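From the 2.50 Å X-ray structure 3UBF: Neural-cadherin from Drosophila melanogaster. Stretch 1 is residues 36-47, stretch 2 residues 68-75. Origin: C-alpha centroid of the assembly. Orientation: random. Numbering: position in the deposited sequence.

Stretch 1 36-47: KIRDDNPWVTVE
Stretch 2, residues 68-75: TIDFWVII

Stretch 2 is a continuous strand from Thr68 to Ile75, and stretch 1 meets it in two ways: by backbone pairing with some side-chain contact from Lys36 to Arg38, then by side chains alone from Asn41 onward. Together they bury 598 Å², both sides summed.

At Lys36 (phi/psi -164/134) the chains run antiparallel, with CA of Lys36 5.2 Å from CA of Ile74. Ile74 N donates to Lys36 O at 2.7 Å and 177°, almost linear; the return bond from Lys36 N to Ile74 O spans 3.1 Å but is weak, bent to 123°. Lys36 is t at chi1 and chi2, modelled only as far as CD.

Ile37 (-69/145) faces Val73 as a non-hydrogen-bonded pair, CA to CA 4.4 Å, with diverging side chains. Two CA-H...O contacts support the register: Val73 CA to Lys36 O at 3.4 Å and Ile37 CA to Trp72 O at 3.6 Å. With chi1 and chi2 both t, Ile37 brings CD1 within 3.8 Å of Phe71 CD2, obliquely to the ring.

Arg38 turns to phi/psi -75/-51, and its N donates to Trp72 O at 3.0 Å and 168°. Its CB lies 3.5 Å from Ile74 CD1, a methyl positioned by chi1 -88° and chi2 65°. Asp39 and Asp40 then carry the loop clear of stretch 2.

Asn41 (-116/141, chi1 178°, chi2 -76°) organises the return. Its OD1 accepts from Trp43 N at 2.6 Å and, weakly, from Val44 N at 3.1 Å, bracing the turn through Pro42 (-70/-23). Asn41 ND2 and Asp70 N both donate weakly to one water, at 3.2 Å and 3.4 Å respectively, so solvent bridges side chain to strand.

Trp43 (-100/-23, chi1 m, chi2 107°) directs CB toward stretch 2, 3.6 Å from Ile69 CD1; Ile69 has chi1 m and chi2 t.

Strand 44-46 runs nearly parallel to stretch 2, at 10°, but their axes approach no closer than 9.4 Å. This spacing accommodates interdigitated side chains. Val44 (-142/141, chi1 m) places CG2 3.8 Å from the Phe71 ring centroid and 18° off its normal, a CH-pi contact over one face; the same CG2 is 3.7 Å from Ile69 CG2. Phe71 has chi1 60° and chi2 -78°. Thr45 points away, in keeping with the alternation of a strand, and Val46 (-119/124, chi1 t) points back, its CG2 3.7 Å from Phe71 CE2 and 4.1 Å from Val73 CG1. Glu47 lies beyond reach.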

# COMPACT_ATOMS: atom_id res chain seq x y z
N LYS A 36 -14.28 12.59 -40.70
CA LYS A 36 -12.99 12.04 -41.11
C LYS A 36 -11.94 12.72 -40.23
O LYS A 36 -11.99 13.94 -40.04
CB LYS A 36 -12.73 12.34 -42.58
CG LYS A 36 -11.74 11.41 -43.24
CD LYS A 36 -11.91 11.39 -44.76
N ILE A 37 -11.00 11.94 -39.68
CA ILE A 37 -9.92 12.52 -38.86
C ILE A 37 -8.94 13.34 -39.73
O ILE A 37 -8.70 13.01 -40.89
CB ILE A 37 -9.19 11.42 -38.03
CG1 ILE A 37 -8.61 12.01 -36.74
CG2 ILE A 37 -8.14 10.67 -38.88
CD1 ILE A 37 -8.11 10.96 -35.74
N ARG A 38 -8.40 14.43 -39.18
CA ARG A 38 -7.47 15.29 -39.92
C ARG A 38 -6.10 14.63 -40.01
O ARG A 38 -5.53 14.50 -41.09
CB ARG A 38 -7.34 16.68 -39.26
CG ARG A 38 -6.56 17.72 -40.09
CD ARG A 38 -6.59 19.13 -39.46
NE ARG A 38 -5.62 19.30 -38.38
N ASP A 39 -5.60 14.20 -38.85
CA ASP A 39 -4.32 13.52 -38.71
C ASP A 39 -4.54 12.17 -38.04
O ASP A 39 -5.26 12.07 -37.04
CB ASP A 39 -3.37 14.35 -37.85
CG ASP A 39 -2.74 15.52 -38.60
OD1 ASP A 39 -3.03 15.73 -39.81
OD2 ASP A 39 -1.94 16.23 -37.96
N ASP A 40 -3.90 11.13 -38.58
CA ASP A 40 -3.91 9.81 -37.96
C ASP A 40 -3.42 9.87 -36.52
O ASP A 40 -2.36 10.43 -36.22
CB ASP A 40 -3.08 8.80 -38.78
CG ASP A 40 -3.77 8.40 -40.09
OD1 ASP A 40 -4.97 8.71 -40.27
OD2 ASP A 40 -3.09 7.77 -40.93
N ASN A 41 -4.22 9.30 -35.63
CA ASN A 41 -3.94 9.34 -34.21
C ASN A 41 -3.72 7.91 -33.74
O ASN A 41 -4.41 7.01 -34.20
CB ASN A 41 -5.12 10.01 -33.49
CG ASN A 41 -4.94 10.06 -32.00
OD1 ASN A 41 -5.09 9.05 -31.32
ND2 ASN A 41 -4.62 11.23 -31.49
N PRO A 42 -2.75 7.69 -32.84
CA PRO A 42 -2.46 6.31 -32.49
C PRO A 42 -3.58 5.68 -31.67
O PRO A 42 -3.76 4.46 -31.68
CB PRO A 42 -1.17 6.42 -31.65
CG PRO A 42 -0.64 7.79 -31.89
CD PRO A 42 -1.85 8.63 -32.16
N TRP A 43 -4.37 6.52 -31.02
CA TRP A 43 -5.31 6.05 -30.02
C TRP A 43 -6.74 5.93 -30.53
O TRP A 43 -7.53 5.18 -29.96
CB TRP A 43 -5.24 6.93 -28.77
CG TRP A 43 -3.83 7.07 -28.26
CD1 TRP A 43 -3.03 8.17 -28.34
CD2 TRP A 43 -3.05 6.05 -27.62
NE1 TRP A 43 -1.80 7.91 -27.78
CE2 TRP A 43 -1.78 6.61 -27.33
CE3 TRP A 43 -3.30 4.72 -27.26
CZ2 TRP A 43 -0.77 5.89 -26.69
CZ3 TRP A 43 -2.29 4.00 -26.62
CH2 TRP A 43 -1.04 4.59 -26.35
N VAL A 44 -7.08 6.67 -31.58
CA VAL A 44 -8.45 6.71 -32.05
C VAL A 44 -8.53 6.75 -33.56
O VAL A 44 -7.71 7.39 -34.21
CB VAL A 44 -9.25 7.94 -31.48
CG1 VAL A 44 -9.53 7.79 -29.98
CG2 VAL A 44 -8.55 9.25 -31.78
N THR A 45 -9.52 6.04 -34.11
CA THR A 45 -9.97 6.26 -35.49
C THR A 45 -11.32 6.95 -35.39
O THR A 45 -11.99 6.85 -34.36
CB THR A 45 -10.16 4.95 -36.29
OG1 THR A 45 -11.09 4.10 -35.61
CG2 THR A 45 -8.85 4.22 -36.48
N VAL A 46 -11.70 7.65 -36.45
CA VAL A 46 -13.01 8.29 -36.51
C VAL A 46 -13.77 7.70 -37.68
O VAL A 46 -13.28 7.72 -38.80
CB VAL A 46 -12.90 9.81 -36.66
CG1 VAL A 46 -14.23 10.41 -37.04
CG2 VAL A 46 -12.41 10.43 -35.36
N GLU A 47 -14.95 7.16 -37.40
CA GLU A 47 -15.79 6.60 -38.46
C GLU A 47 -16.42 7.71 -39.29
O GLU A 47 -16.46 8.87 -38.88
CB GLU A 47 -16.88 5.69 -37.89
CG GLU A 47 -16.37 4.40 -37.25
CD GLU A 47 -15.86 3.38 -38.26
OE1 GLU A 47 -14.64 3.08 -38.21
OE2 GLU A 47 -16.66 2.87 -39.10
N THR A 68 -4.15 13.61 -22.86
CA THR A 68 -5.33 13.78 -23.69
C THR A 68 -5.12 13.05 -25.00
O THR A 68 -4.00 12.93 -25.50
CB THR A 68 -5.60 15.28 -23.99
OG1 THR A 68 -4.45 15.86 -24.62
CG2 THR A 68 -5.90 16.04 -22.70
N ILE A 69 -6.21 12.52 -25.54
CA ILE A 69 -6.22 12.10 -26.92
C ILE A 69 -6.75 13.33 -27.63
O ILE A 69 -7.93 13.68 -27.50
CB ILE A 69 -7.02 10.83 -27.14
CG1 ILE A 69 -6.29 9.66 -26.46
CG2 ILE A 69 -7.14 10.54 -28.62
CD1 ILE A 69 -7.14 8.49 -26.10
N ASP A 70 -5.85 14.00 -28.33
CA ASP A 70 -6.11 15.31 -28.90
C ASP A 70 -6.00 15.21 -30.42
O ASP A 70 -4.93 14.93 -30.96
CB ASP A 70 -5.12 16.35 -28.33
CG ASP A 70 -5.62 17.80 -28.48
OD1 ASP A 70 -6.63 18.02 -29.19
OD2 ASP A 70 -5.00 18.72 -27.89
N PHE A 71 -7.12 15.44 -31.10
CA PHE A 71 -7.16 15.29 -32.55
C PHE A 71 -8.20 16.21 -33.15
O PHE A 71 -9.05 16.76 -32.45
CB PHE A 71 -7.44 13.84 -32.95
CG PHE A 71 -8.74 13.31 -32.43
CD1 PHE A 71 -8.87 12.91 -31.11
CD2 PHE A 71 -9.85 13.21 -33.27
CE1 PHE A 71 -10.10 12.41 -30.63
CE2 PHE A 71 -11.07 12.72 -32.80
CZ PHE A 71 -11.19 12.32 -31.48
N TRP A 72 -8.13 16.36 -34.47
CA TRP A 72 -9.06 17.19 -35.21
C TRP A 72 -9.91 16.31 -36.13
O TRP A 72 -9.49 15.23 -36.55
CB TRP A 72 -8.29 18.22 -36.04
CG TRP A 72 -7.73 19.37 -35.25
CD1 TRP A 72 -6.59 19.38 -34.52
CD2 TRP A 72 -8.29 20.69 -35.14
NE1 TRP A 72 -6.40 20.62 -33.94
CE2 TRP A 72 -7.43 21.44 -34.31
CE3 TRP A 72 -9.44 21.31 -35.66
CZ2 TRP A 72 -7.68 22.78 -33.99
CZ3 TRP A 72 -9.69 22.65 -35.33
CH2 TRP A 72 -8.81 23.36 -34.50
N VAL A 73 -11.11 16.78 -36.44
CA VAL A 73 -11.95 16.10 -37.41
C VAL A 73 -12.35 17.07 -38.52
O VAL A 73 -12.40 18.28 -38.33
CB VAL A 73 -13.20 15.47 -36.75
CG1 VAL A 73 -12.78 14.52 -35.62
CG2 VAL A 73 -14.15 16.54 -36.24
N ILE A 74 -12.59 16.51 -39.70
CA ILE A 74 -13.10 17.25 -40.84
C ILE A 74 -14.54 16.78 -41.05
O ILE A 74 -14.81 15.58 -41.09
CB ILE A 74 -12.22 17.03 -42.11
CG1 ILE A 74 -11.08 18.06 -42.16
CG2 ILE A 74 -13.04 17.11 -43.40
CD1 ILE A 74 -10.07 17.94 -41.04
N ILE A 75 -15.45 17.75 -41.13
CA ILE A 75 -16.88 17.49 -41.29
C ILE A 75 -17.34 18.04 -42.64
O ILE A 75 -17.06 19.20 -42.98
CB ILE A 75 -17.69 18.11 -40.12
CG1 ILE A 75 -17.18 17.57 -38.78
CG2 ILE A 75 -19.18 17.83 -40.26
CD1 ILE A 75 -17.03 18.61 -37.70
O HOH W 1 -2.93 12.51 -29.07